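PDB 1POI: glutaconate coenzyme a-transferase from Acidaminococcus fermentans, which catalyses the transfer of coenzyme A from acetyl-CoA to glutaconate or (R)-2-hydroxyglutarate in the fermentative degradation of glutamate. Local coordinates for residues D8-Y13 and Q41-L46; S16-A21 and L143-D148; G55-L60 and G64-Y69; A68-Y73 and D103-M108. One frame throughout, in Å; residues are numbered along the deposited sequence.

Contact 1: D8-Y13 and Q41-L46; sequences DAIAKY and QGITDL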
loop_
_atom_site.group_PDB
_atom_site.type_symbol
_atom_site.label_atom_id
_atom_site.label_comp_id
_atom_site.label_asym_id
_atom_site.label_seq_id
_atom_site.Cartn_x
_atom_site.Cartn_y
_atom_site.Cartn_z
ATOM N N ASP A 8 -32.894 -13.827 -2.585
ATOM C CA ASP A 8 -32.773 -14.786 -3.660
ATOM C C ASP A 8 -31.712 -15.852 -3.355
ATOM O O ASP A 8 -32.009 -17.057 -3.337
ATOM C CB ASP A 8 -32.449 -14.057 -4.958
ATOM C CG ASP A 8 -33.586 -13.147 -5.420
ATOM O OD1 ASP A 8 -34.770 -13.386 -5.051
ATOM O OD2 ASP A 8 -33.301 -12.190 -6.173
ATOM N N ALA A 9 -30.507 -15.404 -3.016
ATOM C CA ALA A 9 -29.403 -16.305 -2.716
ATOM C C ALA A 9 -29.737 -17.302 -1.626
ATOM O O ALA A 9 -29.599 -18.498 -1.806
ATOM C CB ALA A 9 -28.168 -15.510 -2.346
ATOM N N ILE A 10 -30.174 -16.813 -0.485
ATOM C CA ILE A 10 -30.528 -17.698 0.620
ATOM C C ILE A 10 -31.590 -18.751 0.256
ATOM O O ILE A 10 -31.522 -19.904 0.703
ATOM C CB ILE A 10 -31.011 -16.858 1.808
ATOM C CG1 ILE A 10 -29.802 -16.153 2.440
ATOM C CG2 ILE A 10 -31.841 -17.702 2.771
ATOM C CD1 ILE A 10 -28.816 -17.085 3.216
ATOM N N ALA A 11 -32.579 -18.331 -0.532
ATOM C CA ALA A 11 -33.674 -19.198 -0.956
ATOM C C ALA A 11 -33.192 -20.312 -1.873
ATOM O O ALA A 11 -33.630 -21.459 -1.765
ATOM C CB ALA A 11 -34.719 -18.384 -1.663
ATOM N N LYS A 12 -32.320 -19.944 -2.803
ATOM C CA LYS A 12 -31.762 -20.877 -3.763
ATOM C C LYS A 12 -30.765 -21.867 -3.169
ATOM O O LYS A 12 -30.939 -23.073 -3.319
ATOM C CB LYS A 12 -31.125 -20.108 -4.915
ATOM C CG LYS A 12 -30.575 -20.979 -6.007
ATOM C CD LYS A 12 -30.238 -20.140 -7.237
ATOM C CE LYS A 12 -29.722 -20.999 -8.400
ATOM N NZ LYS A 12 -29.541 -20.193 -9.654
ATOM N N TYR A 13 -29.761 -21.385 -2.443
ATOM C CA TYR A 13 -28.740 -22.282 -1.890
ATOM C C TYR A 13 -28.932 -22.811 -0.478
ATOM O O TYR A 13 -28.122 -23.630 -0.036
ATOM C CB TYR A 13 -27.354 -21.651 -2.014
ATOM C CG TYR A 13 -27.042 -21.195 -3.402
ATOM C CD1 TYR A 13 -26.601 -22.099 -4.368
ATOM C CD2 TYR A 13 -27.261 -19.885 -3.785
ATOM C CE1 TYR A 13 -26.392 -21.711 -5.693
ATOM C CE2 TYR A 13 -27.053 -19.477 -5.112
ATOM C CZ TYR A 13 -26.621 -20.401 -6.054
ATOM O OH TYR A 13 -26.420 -20.021 -7.366
ATOM N N GLN A 41 -36.831 -16.660 6.723
ATOM C CA GLN A 41 -37.406 -17.509 5.687
ATOM C C GLN A 41 -38.054 -18.819 6.147
ATOM O O GLN A 41 -38.543 -19.600 5.339
ATOM C CB GLN A 41 -36.396 -17.733 4.563
ATOM C CG GLN A 41 -36.253 -16.532 3.652
ATOM C CD GLN A 41 -35.548 -16.876 2.381
ATOM O OE1 GLN A 41 -35.743 -17.955 1.832
ATOM N NE2 GLN A 41 -34.723 -15.968 1.890
ATOM N N GLY A 42 -38.108 -19.030 7.452
ATOM C CA GLY A 42 -38.710 -20.235 7.958
ATOM C C GLY A 42 -37.824 -21.434 7.697
ATOM O O GLY A 42 -38.281 -22.582 7.783
ATOM N N ILE A 43 -36.554 -21.196 7.388
ATOM C CA ILE A 43 -35.639 -22.305 7.144
ATOM C C ILE A 43 -35.463 -23.011 8.468
ATOM O O ILE A 43 -35.352 -22.346 9.490
ATOM C CB ILE A 43 -34.343 -21.800 6.578
ATOM C CG1 ILE A 43 -34.572 -21.519 5.097
ATOM C CG2 ILE A 43 -33.232 -22.808 6.803
ATOM C CD1 ILE A 43 -33.605 -20.576 4.502
ATOM N N THR A 44 -35.483 -24.344 8.463
ATOM C CA THR A 44 -35.395 -25.079 9.716
ATOM C C THR A 44 -34.749 -26.462 9.595
ATOM O O THR A 44 -34.327 -26.881 8.515
ATOM C CB THR A 44 -36.832 -25.180 10.317
ATOM O OG1 THR A 44 -36.859 -26.035 11.481
ATOM C CG2 THR A 44 -37.816 -25.673 9.247
ATOM N N ASP A 45 -34.679 -27.166 10.717
ATOM C CA ASP A 45 -34.111 -28.505 10.762
ATOM C C ASP A 45 -32.742 -28.547 10.090
ATOM O O ASP A 45 -32.499 -29.311 9.155
ATOM C CB ASP A 45 -35.081 -29.540 10.154
ATOM C CG ASP A 45 -36.141 -30.015 11.156
ATOM O OD1 ASP A 45 -35.772 -30.744 12.110
ATOM O OD2 ASP A 45 -37.343 -29.667 10.994
ATOM N N LEU A 46 -31.878 -27.659 10.563
ATOM C CA LEU A 46 -30.508 -27.523 10.104
ATOM C C LEU A 46 -29.611 -28.258 11.098
ATOM O O LEU A 46 -29.946 -28.402 12.285
ATOM C CB LEU A 46 -30.138 -26.045 10.133
ATOM C CG LEU A 46 -30.438 -25.083 8.982
ATOM C CD1 LEU A 46 -31.582 -25.557 8.128
ATOM C CD2 LEU A 46 -30.702 -23.697 9.571
#

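Contact 2: S16-A21 and L143-D148; sequences SGDHIA and LDKVPD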
loop_
_atom_site.group_PDB
_atom_site.type_symbol
_atom_site.label_atom_id
_atom_site.label_comp_id
_atom_site.label_asym_id
_atom_site.label_seq_id
_atom_site.Cartn_x
_atom_site.Cartn_y
_atom_site.Cartn_z
ATOM N N SER A 16 -34.073 -26.318 4.376
ATOM C CA SER A 16 -34.212 -27.001 5.653
ATOM C C SER A 16 -33.574 -28.375 5.434
ATOM O O SER A 16 -33.500 -28.848 4.292
ATOM C CB SER A 16 -35.686 -27.160 6.015
ATOM O OG SER A 16 -36.371 -25.932 5.896
ATOM N N GLY A 17 -33.159 -29.040 6.507
ATOM C CA GLY A 17 -32.501 -30.329 6.349
ATOM C C GLY A 17 -30.981 -30.166 6.262
ATOM O O GLY A 17 -30.226 -30.896 6.922
ATOM N N ASP A 18 -30.535 -29.161 5.506
ATOM C CA ASP A 18 -29.118 -28.873 5.311
ATOM C C ASP A 18 -28.175 -28.914 6.498
ATOM O O ASP A 18 -28.529 -28.549 7.625
ATOM C CB ASP A 18 -28.963 -27.508 4.698
ATOM C CG ASP A 18 -29.194 -27.518 3.257
ATOM O OD1 ASP A 18 -28.934 -28.557 2.635
ATOM O OD2 ASP A 18 -29.605 -26.481 2.720
ATOM N N HIS A 19 -26.956 -29.353 6.213
ATOM C CA HIS A 19 -25.863 -29.389 7.177
ATOM C C HIS A 19 -25.150 -28.115 6.760
ATOM O O HIS A 19 -24.577 -28.074 5.657
ATOM C CB HIS A 19 -24.919 -30.561 6.897
ATOM C CG HIS A 19 -23.722 -30.609 7.801
ATOM N ND1 HIS A 19 -22.717 -29.665 7.765
ATOM C CD2 HIS A 19 -23.368 -31.499 8.764
ATOM C CE1 HIS A 19 -21.798 -29.974 8.669
ATOM N NE2 HIS A 19 -22.170 -31.082 9.287
ATOM N N ILE A 20 -25.247 -27.068 7.583
ATOM C CA ILE A 20 -24.621 -25.777 7.269
ATOM C C ILE A 20 -23.378 -25.532 8.106
ATOM O O ILE A 20 -23.094 -26.255 9.072
ATOM C CB ILE A 20 -25.558 -24.573 7.578
ATOM C CG1 ILE A 20 -25.990 -24.607 9.042
ATOM C CG2 ILE A 20 -26.735 -24.535 6.639
ATOM C CD1 ILE A 20 -26.708 -23.369 9.458
ATOM N N ALA A 21 -22.632 -24.512 7.699
ATOM C CA ALA A 21 -21.437 -24.069 8.408
ATOM C C ALA A 21 -21.389 -22.528 8.288
ATOM O O ALA A 21 -21.552 -21.946 7.195
ATOM C CB ALA A 21 -20.188 -24.721 7.840
ATOM N N LEU A 143 -31.081 -40.355 12.554
ATOM C CA LEU A 143 -30.892 -38.982 12.070
ATOM C C LEU A 143 -30.223 -38.855 10.724
ATOM O O LEU A 143 -29.159 -39.424 10.485
ATOM C CB LEU A 143 -30.053 -38.172 13.068
ATOM C CG LEU A 143 -30.726 -37.539 14.273
ATOM C CD1 LEU A 143 -29.681 -36.899 15.169
ATOM C CD2 LEU A 143 -31.710 -36.506 13.774
ATOM N N ASP A 144 -30.821 -38.040 9.870
ATOM C CA ASP A 144 -30.266 -37.770 8.549
ATOM C C ASP A 144 -29.254 -36.660 8.846
ATOM O O ASP A 144 -29.474 -35.857 9.750
ATOM C CB ASP A 144 -31.376 -37.259 7.617
ATOM C CG ASP A 144 -31.012 -37.349 6.131
ATOM O OD1 ASP A 144 -30.178 -38.196 5.745
ATOM O OD2 ASP A 144 -31.594 -36.574 5.333
ATOM N N LYS A 145 -28.121 -36.678 8.152
ATOM C CA LYS A 145 -27.047 -35.679 8.303
ATOM C C LYS A 145 -26.153 -35.803 9.548
ATOM O O LYS A 145 -25.288 -34.949 9.763
ATOM C CB LYS A 145 -27.575 -34.234 8.182
ATOM C CG LYS A 145 -28.440 -33.944 6.964
ATOM C CD LYS A 145 -27.628 -33.987 5.713
ATOM C CE LYS A 145 -28.479 -33.852 4.478
ATOM N NZ LYS A 145 -28.814 -32.450 4.128
ATOM N N VAL A 146 -26.329 -36.857 10.347
ATOM C CA VAL A 146 -25.485 -37.053 11.537
ATOM C C VAL A 146 -24.818 -38.438 11.533
ATOM O O VAL A 146 -25.484 -39.459 11.342
ATOM C CB VAL A 146 -26.285 -36.881 12.855
ATOM C CG1 VAL A 146 -25.408 -37.178 14.065
ATOM C CG2 VAL A 146 -26.826 -35.470 12.953
ATOM N N PRO A 147 -23.481 -38.482 11.687
ATOM C CA PRO A 147 -22.708 -39.726 11.707
ATOM C C PRO A 147 -23.314 -40.717 12.674
ATOM O O PRO A 147 -23.893 -40.312 13.681
ATOM C CB PRO A 147 -21.350 -39.257 12.202
ATOM C CG PRO A 147 -21.226 -37.952 11.525
ATOM C CD PRO A 147 -22.579 -37.321 11.728
ATOM N N ASP A 148 -23.189 -42.009 12.372
ATOM C CA ASP A 148 -23.730 -43.032 13.253
ATOM C C ASP A 148 -22.817 -43.172 14.429
ATOM O O ASP A 148 -23.231 -43.648 15.464
ATOM C CB ASP A 148 -23.872 -44.382 12.553
ATOM C CG ASP A 148 -25.039 -44.427 11.570
ATOM O OD1 ASP A 148 -25.806 -43.443 11.424
ATOM O OD2 ASP A 148 -25.180 -45.477 10.925
#

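Contact 3: G55-L60 and G64-Y69; sequences GDWDML and GRVKAY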
loop_
_atom_site.group_PDB
_atom_site.type_symbol
_atom_site.label_atom_id
_atom_site.label_comp_id
_atom_site.label_asym_id
_atom_site.label_seq_id
_atom_site.Cartn_x
_atom_site.Cartn_y
_atom_site.Cartn_z
ATOM N N GLY A 55 -23.694 -15.326 18.907
ATOM C CA GLY A 55 -25.119 -15.052 18.902
ATOM C C GLY A 55 -25.813 -15.653 17.714
ATOM O O GLY A 55 -27.021 -15.870 17.738
ATOM N N ASP A 56 -25.040 -15.905 16.663
ATOM C CA ASP A 56 -25.551 -16.491 15.428
ATOM C C ASP A 56 -26.231 -17.861 15.690
ATOM O O ASP A 56 -27.440 -17.997 15.512
ATOM C CB ASP A 56 -24.446 -16.529 14.332
ATOM C CG ASP A 56 -23.119 -17.241 14.781
ATOM O OD1 ASP A 56 -22.783 -17.334 15.987
ATOM O OD2 ASP A 56 -22.384 -17.720 13.884
ATOM N N TRP A 57 -25.503 -18.838 16.217
ATOM C CA TRP A 57 -26.119 -20.118 16.486
ATOM C C TRP A 57 -27.131 -20.022 17.609
ATOM O O TRP A 57 -28.024 -20.861 17.716
ATOM C CB TRP A 57 -25.077 -21.192 16.783
ATOM C CG TRP A 57 -24.462 -21.718 15.526
ATOM C CD1 TRP A 57 -23.302 -21.292 14.938
ATOM C CD2 TRP A 57 -25.027 -22.695 14.637
ATOM N NE1 TRP A 57 -23.118 -21.930 13.737
ATOM C CE2 TRP A 57 -24.158 -22.799 13.524
ATOM C CE3 TRP A 57 -26.186 -23.489 14.674
ATOM C CZ2 TRP A 57 -24.412 -23.670 12.446
ATOM C CZ3 TRP A 57 -26.437 -24.347 13.610
ATOM C CH2 TRP A 57 -25.550 -24.432 12.508
ATOM N N ASP A 58 -27.020 -18.995 18.443
ATOM C CA ASP A 58 -27.979 -18.841 19.528
ATOM C C ASP A 58 -29.316 -18.477 18.943
ATOM O O ASP A 58 -30.343 -19.031 19.318
ATOM C CB ASP A 58 -27.577 -17.749 20.490
ATOM C CG ASP A 58 -28.213 -17.925 21.842
ATOM O OD1 ASP A 58 -28.055 -19.026 22.400
ATOM O OD2 ASP A 58 -28.857 -16.976 22.355
ATOM N N MET A 59 -29.313 -17.547 18.008
ATOM C CA MET A 59 -30.557 -17.141 17.410
ATOM C C MET A 59 -31.258 -18.303 16.707
ATOM O O MET A 59 -32.454 -18.512 16.917
ATOM C CB MET A 59 -30.335 -15.936 16.516
ATOM C CG MET A 59 -29.900 -14.711 17.319
ATOM S SD MET A 59 -29.767 -13.282 16.262
ATOM C CE MET A 59 -31.428 -12.807 16.124
ATOM N N LEU A 60 -30.506 -19.113 15.962
ATOM C CA LEU A 60 -31.068 -20.271 15.263
ATOM C C LEU A 60 -31.650 -21.271 16.271
ATOM O O LEU A 60 -32.792 -21.707 16.128
ATOM C CB LEU A 60 -29.999 -20.963 14.408
ATOM C CG LEU A 60 -29.419 -20.167 13.232
ATOM C CD1 LEU A 60 -28.273 -20.934 12.567
ATOM C CD2 LEU A 60 -30.522 -19.819 12.235
ATOM N N GLY A 64 -35.739 -22.394 17.482
ATOM C CA GLY A 64 -35.965 -23.795 17.153
ATOM C C GLY A 64 -35.648 -24.291 15.748
ATOM O O GLY A 64 -36.325 -25.212 15.266
ATOM N N ARG A 65 -34.610 -23.735 15.112
ATOM C CA ARG A 65 -34.218 -24.141 13.760
ATOM C C ARG A 65 -33.079 -25.167 13.683
ATOM O O ARG A 65 -32.538 -25.390 12.601
ATOM C CB ARG A 65 -33.799 -22.935 12.912
ATOM C CG ARG A 65 -34.691 -21.732 12.988
ATOM C CD ARG A 65 -36.025 -21.901 12.325
ATOM N NE ARG A 65 -36.846 -20.695 12.519
ATOM C CZ ARG A 65 -37.074 -19.781 11.574
ATOM N NH1 ARG A 65 -36.554 -19.929 10.366
ATOM N NH2 ARG A 65 -37.795 -18.700 11.834
ATOM N N VAL A 66 -32.749 -25.842 14.771
ATOM C CA VAL A 66 -31.640 -26.780 14.724
ATOM C C VAL A 66 -32.026 -28.182 15.196
ATOM O O VAL A 66 -32.472 -28.371 16.338
ATOM C CB VAL A 66 -30.437 -26.216 15.532
ATOM C CG1 VAL A 66 -29.308 -27.210 15.594
ATOM C CG2 VAL A 66 -29.943 -24.919 14.893
ATOM N N LYS A 67 -31.824 -29.156 14.304
ATOM C CA LYS A 67 -32.161 -30.569 14.526
ATOM C C LYS A 67 -31.098 -31.218 15.391
ATOM O O LYS A 67 -31.395 -31.894 16.364
ATOM C CB LYS A 67 -32.271 -31.261 13.162
ATOM C CG LYS A 67 -32.918 -32.641 13.162
ATOM C CD LYS A 67 -33.085 -33.213 11.740
ATOM C CE LYS A 67 -31.750 -33.647 11.121
ATOM N NZ LYS A 67 -31.909 -34.453 9.845
ATOM N N ALA A 68 -29.845 -30.978 15.037
ATOM C CA ALA A 68 -28.703 -31.496 15.778
ATOM C C ALA A 68 -27.632 -30.417 15.676
ATOM O O ALA A 68 -27.461 -29.792 14.611
ATOM C CB ALA A 68 -28.212 -32.782 15.156
ATOM N N TYR A 69 -26.917 -30.201 16.769
ATOM C CA TYR A 69 -25.888 -29.174 16.832
ATOM C C TYR A 69 -24.602 -29.805 17.352
ATOM O O TYR A 69 -24.619 -30.473 18.400
ATOM C CB TYR A 69 -26.388 -28.083 17.780
ATOM C CG TYR A 69 -25.441 -26.955 18.068
ATOM C CD1 TYR A 69 -25.004 -26.088 17.053
ATOM C CD2 TYR A 69 -25.000 -26.729 19.374
ATOM C CE1 TYR A 69 -24.150 -25.019 17.347
ATOM C CE2 TYR A 69 -24.159 -25.677 19.673
ATOM C CZ TYR A 69 -23.735 -24.824 18.666
ATOM O OH TYR A 69 -22.914 -23.777 19.005
#

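Contact 4: A68-Y73 and D103-M108; sequences AYINCY and DVIYMM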
loop_
_atom_site.group_PDB
_atom_site.type_symbol
_atom_site.label_atom_id
_atom_site.label_comp_id
_atom_site.label_asym_id
_atom_site.label_seq_id
_atom_site.Cartn_x
_atom_site.Cartn_y
_atom_site.Cartn_z
ATOM N N ALA A 68 -29.845 -30.978 15.037
ATOM C CA ALA A 68 -28.703 -31.496 15.778
ATOM C C ALA A 68 -27.632 -30.417 15.676
ATOM O O ALA A 68 -27.461 -29.792 14.611
ATOM C CB ALA A 68 -28.212 -32.782 15.156
ATOM N N TYR A 69 -26.917 -30.201 16.769
ATOM C CA TYR A 69 -25.888 -29.174 16.832
ATOM C C TYR A 69 -24.602 -29.805 17.352
ATOM O O TYR A 69 -24.619 -30.473 18.400
ATOM C CB TYR A 69 -26.388 -28.083 17.780
ATOM C CG TYR A 69 -25.441 -26.955 18.068
ATOM C CD1 TYR A 69 -25.004 -26.088 17.053
ATOM C CD2 TYR A 69 -25.000 -26.729 19.374
ATOM C CE1 TYR A 69 -24.150 -25.019 17.347
ATOM C CE2 TYR A 69 -24.159 -25.677 19.673
ATOM C CZ TYR A 69 -23.735 -24.824 18.666
ATOM O OH TYR A 69 -22.914 -23.777 19.005
ATOM N N ILE A 70 -23.515 -29.659 16.583
ATOM C CA ILE A 70 -22.213 -30.232 16.951
ATOM C C ILE A 70 -21.475 -29.090 17.654
ATOM O O ILE A 70 -21.110 -28.086 17.041
ATOM C CB ILE A 70 -21.417 -30.791 15.689
ATOM C CG1 ILE A 70 -22.337 -31.603 14.749
ATOM C CG2 ILE A 70 -20.270 -31.701 16.141
ATOM C CD1 ILE A 70 -23.100 -32.740 15.406
ATOM N N ASN A 71 -21.174 -29.299 18.921
ATOM C CA ASN A 71 -20.619 -28.244 19.741
ATOM C C ASN A 71 -19.242 -28.351 20.391
ATOM O O ASN A 71 -18.833 -29.420 20.901
ATOM C CB ASN A 71 -21.647 -27.959 20.842
ATOM C CG ASN A 71 -21.339 -26.720 21.615
ATOM O OD1 ASN A 71 -21.549 -25.607 21.118
ATOM N ND2 ASN A 71 -20.820 -26.889 22.831
ATOM N N CYS A 72 -18.581 -27.189 20.450
ATOM C CA CYS A 72 -17.266 -27.052 21.090
ATOM C C CYS A 72 -17.258 -25.859 22.053
ATOM O O CYS A 72 -16.710 -25.967 23.150
ATOM C CB CYS A 72 -16.127 -26.940 20.072
ATOM S SG CYS A 72 -16.135 -25.495 18.986
ATOM N N TYR A 73 -17.967 -24.786 21.687
ATOM C CA TYR A 73 -18.044 -23.565 22.483
ATOM C C TYR A 73 -19.125 -22.627 21.930
ATOM O O TYR A 73 -19.164 -22.371 20.711
ATOM C CB TYR A 73 -16.665 -22.871 22.446
ATOM C CG TYR A 73 -16.603 -21.490 23.056
ATOM C CD1 TYR A 73 -16.903 -20.356 22.296
ATOM C CD2 TYR A 73 -16.291 -21.321 24.402
ATOM C CE1 TYR A 73 -16.907 -19.081 22.857
ATOM C CE2 TYR A 73 -16.289 -20.057 24.981
ATOM C CZ TYR A 73 -16.602 -18.939 24.202
ATOM O OH TYR A 73 -16.636 -17.692 24.795
ATOM N N ASP A 103 -10.603 -27.957 19.048
ATOM C CA ASP A 103 -9.476 -28.310 18.194
ATOM C C ASP A 103 -9.956 -29.274 17.125
ATOM O O ASP A 103 -9.784 -29.031 15.922
ATOM C CB ASP A 103 -8.394 -28.941 19.063
ATOM C CG ASP A 103 -8.154 -28.146 20.333
ATOM O OD1 ASP A 103 -8.108 -26.896 20.235
ATOM O OD2 ASP A 103 -8.053 -28.754 21.421
ATOM N N VAL A 104 -10.668 -30.306 17.573
ATOM C CA VAL A 104 -11.211 -31.317 16.677
ATOM C C VAL A 104 -12.180 -30.703 15.671
ATOM O O VAL A 104 -12.126 -31.044 14.500
ATOM C CB VAL A 104 -11.871 -32.454 17.465
ATOM C CG1 VAL A 104 -12.647 -33.386 16.552
ATOM C CG2 VAL A 104 -10.823 -33.227 18.194
ATOM N N ILE A 105 -13.033 -29.779 16.103
ATOM C CA ILE A 105 -13.969 -29.141 15.190
ATOM C C ILE A 105 -13.261 -28.373 14.063
ATOM O O ILE A 105 -13.624 -28.483 12.896
ATOM C CB ILE A 105 -14.907 -28.182 15.938
ATOM C CG1 ILE A 105 -15.829 -28.964 16.876
ATOM C CG2 ILE A 105 -15.731 -27.337 14.928
ATOM C CD1 ILE A 105 -17.093 -29.454 16.227
ATOM N N TYR A 106 -12.277 -27.552 14.408
ATOM C CA TYR A 106 -11.567 -26.802 13.375
ATOM C C TYR A 106 -10.792 -27.781 12.495
ATOM O O TYR A 106 -10.661 -27.564 11.298
ATOM C CB TYR A 106 -10.708 -25.680 13.989
ATOM C CG TYR A 106 -11.528 -24.436 14.240
ATOM C CD1 TYR A 106 -11.766 -23.539 13.211
ATOM C CD2 TYR A 106 -12.195 -24.240 15.453
ATOM C CE1 TYR A 106 -12.659 -22.490 13.369
ATOM C CE2 TYR A 106 -13.091 -23.190 15.634
ATOM C CZ TYR A 106 -13.328 -22.322 14.586
ATOM O OH TYR A 106 -14.269 -21.314 14.707
ATOM N N MET A 107 -10.330 -28.885 13.073
ATOM C CA MET A 107 -9.654 -29.910 12.280
ATOM C C MET A 107 -10.674 -30.534 11.303
ATOM O O MET A 107 -10.485 -30.480 10.084
ATOM C CB MET A 107 -9.047 -31.013 13.165
ATOM C CG MET A 107 -7.937 -30.544 14.085
ATOM S SD MET A 107 -6.235 -30.545 13.463
ATOM C CE MET A 107 -6.430 -30.160 11.730
ATOM N N MET A 108 -11.766 -31.076 11.838
ATOM C CA MET A 108 -12.818 -31.693 11.034
ATOM C C MET A 108 -13.126 -30.904 9.776
ATOM O O MET A 108 -13.175 -31.453 8.682
ATOM C CB MET A 108 -14.084 -31.886 11.867
ATOM C CG MET A 108 -13.905 -32.931 12.970
ATOM S SD MET A 108 -15.307 -33.113 14.068
ATOM C CE MET A 108 -16.628 -33.098 12.957
#

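Contact 1: D8-Y13 and Q41-L46
The carboxamide of Gln41 rests against the side of helix 6-13, with its two ends meeting different residues. NE2 of Gln41 lies 3.5 Å from the branch methyl CG2 of Ile10, while OE1 of Gln41 approaches CB of Ala11 at 3.7 Å. The same Ile10 methyl has a second neighbour, since Ile43 CD1 packs against Ile10 CG2 at 3.8 Å. CG2 can serve both because it stands anti to the backbone N of Ile10, whereas CG1 lies beside that N and carries CD1 away from the loop. No hydrogen bond joins the segments. The amide is instead held by residues around them: Gln41 NE2 donates to the carboxylate of Glu37 and to the carbonyl O of Lys7, so its nitrogen bridges the two helices. Beyond it, Gly42 takes a positive phi and closes helix 32-40 in a Schellman motif, turning the chain so that Ile43 faces Ile10 and Ile38. The contact thus seats the N-terminal helix beside the end of helix 32-40, the connecting helix of the beta-alpha-beta crossover between strands 19-22 and 46-49.

Contact 2: S16-A21 and L143-D148
Lys145 occupies the third position of a type II beta turn, Leu143 to Val146, and from there its side chain reaches the loop that leads into strand 19-22. Its phi of 76° is the left-handed value that this position of the turn calls for. The side chain is bent at chi2 (-69°) and again at chi4 (83°), so it curls round the carbonyl O of Gly17 instead of running straight past it: Lys145 CG and the Gly17 O are 3.5 Å apart, and Lys145 NZ gives the same oxygen a weak hydrogen bond of equal length. NZ also lies 3.8 Å from CA of Asp18. Its stronger partner is Asp173, whose OD2 forms a salt bridge with the ammonium and also accepts a hydrogen bond from the backbone N of His19. Asp18 OD1 stands 4.2 Å from Lys145 NZ, too far for a salt bridge, and close to the carboxylate of Asp173; the nearby ammonium probably offsets some of the repulsion between the two acids. Asp18 OD2 is engaged by the backbone N of His15. One residue further along, the imidazole of His19 presents an edge to the turn, CD2 lying 4.1 Å from the carbonyl O of Lys145, near the ring plane. A type II turn is thereby fastened, through its lysine, to the start of a central strand in the parallel sheet of an alpha/beta domain.

Contact 3: G55-L60 and G64-Y69
Trp57 lays its indole obliquely against the phenol ring of Tyr69, with the six-membered ring of the tryptophan and the tyrosine ring 5.4 Å apart at their centroids and their planes inclined at 41°. The nearest atoms are Trp57 CD2 and Tyr69 CE1, 3.7 Å apart, and CD1 of the tyrosine follows along CE3 of the indole. Tyr69 is brought here by a chi1 of 176°, which sends its ring out anti to the backbone N and against the indole. At the rim of the indole, CG2 of Val66 meets Trp57 CZ3 at 3.8 Å, near the ring plane. That methyl is shared: Leu60 CB lies 4.0 Å from Val66 CG2, so one methyl touches residues from successive turns of the helix. These residues belong to a beta-alpha-beta crossover, in which helix 55-62 carries the chain from strand 46-49 to its parallel neighbour, strand 66-71. The return is made abruptly by a Schellman motif: Gly64, with positive phi, ends the helix, its N pairing with the carbonyl O of Ile61, and Arg65 N donates to the carbonyl O of Leu60 over 2.9 Å in a nearly straight bond of 167°. CB of Arg65 flanks the same carbonyl O at 3.6 Å before the side chain bends at chi2 and takes the guanidinium off to the carbonyl oxygens of Leu39 and Ile43. Around the indole, Ile20 and Leu22 of strand 19-22 add apolar packing, and the hydroxyl of Tyr69 is hydrogen-bonded to Thr74.

Contact 4: A68-Y73 and D103-M108
Ile105 is the residue through which helix 102-114 grips the end of strand 66-71. Its CG1 lies 3.8 Å from CB of Cys72, and from SG of the same cysteine it is 4.1 Å away. CD1 of Ile105 continues to the branch methyl of Ile70, at 3.9 Å from CG2. The isoleucine thus spans two residues of the other segment, one touched by each of the last two carbons of its longer branch. Cys72 holds its sulfur between its backbone N and carbonyl carbon (chi1 64°), beside the isoleucine. Ile70 turns CG2 to the helix and leads its longer branch away, and the two isoleucines cross at a slant. Outside this small apolar patch the packing between the segments is much looser. Met108 starts out toward the strand, but its side chain comes no nearer than 5.0 Å to the segment 68-73, and the side chain of Tyr106 stays at 5.1 Å. These groups are buried by other parts: Met108 packs on Leu49 and Leu119, and the hydroxyl of Tyr106 is hydrogen-bonded to Gln196. Other subunits adjoin the contact as well: the backbone of Cys72 is hydrogen-bonded to a chain of another protein in the assembly, and Met107 touches Leu114 of a second copy of this subunit. With Leu49 of the adjacent strand lying against both Ile70 and Ile105, this is the helix-on-sheet packing characteristic of an open alpha/beta domain with a parallel sheet.

From the N terminus, contact 1 closes the first loop, bringing the end of helix 32-40 back to helix 6-13. Contact 2 opens within that loop, at residues 16-21, and closes far beyond it at 143-148, so the two cross; Thr44 and Ser16 join them by a probable hydrogen bond. Contacts 3 and 4 both fall within the long excursion spanned by contact 2. Contact 3 is a short return from helix 55-62 to strand 66-71, and contact 4 starts on that strand, sharing Ala68 and Tyr69, and closes on helix 102-114 after helix 84-92 and strand 96-99. Tyr69 and Ile70 face opposite ways, so helices 55-62 and 102-114 are tied to opposite faces of the parallel sheet.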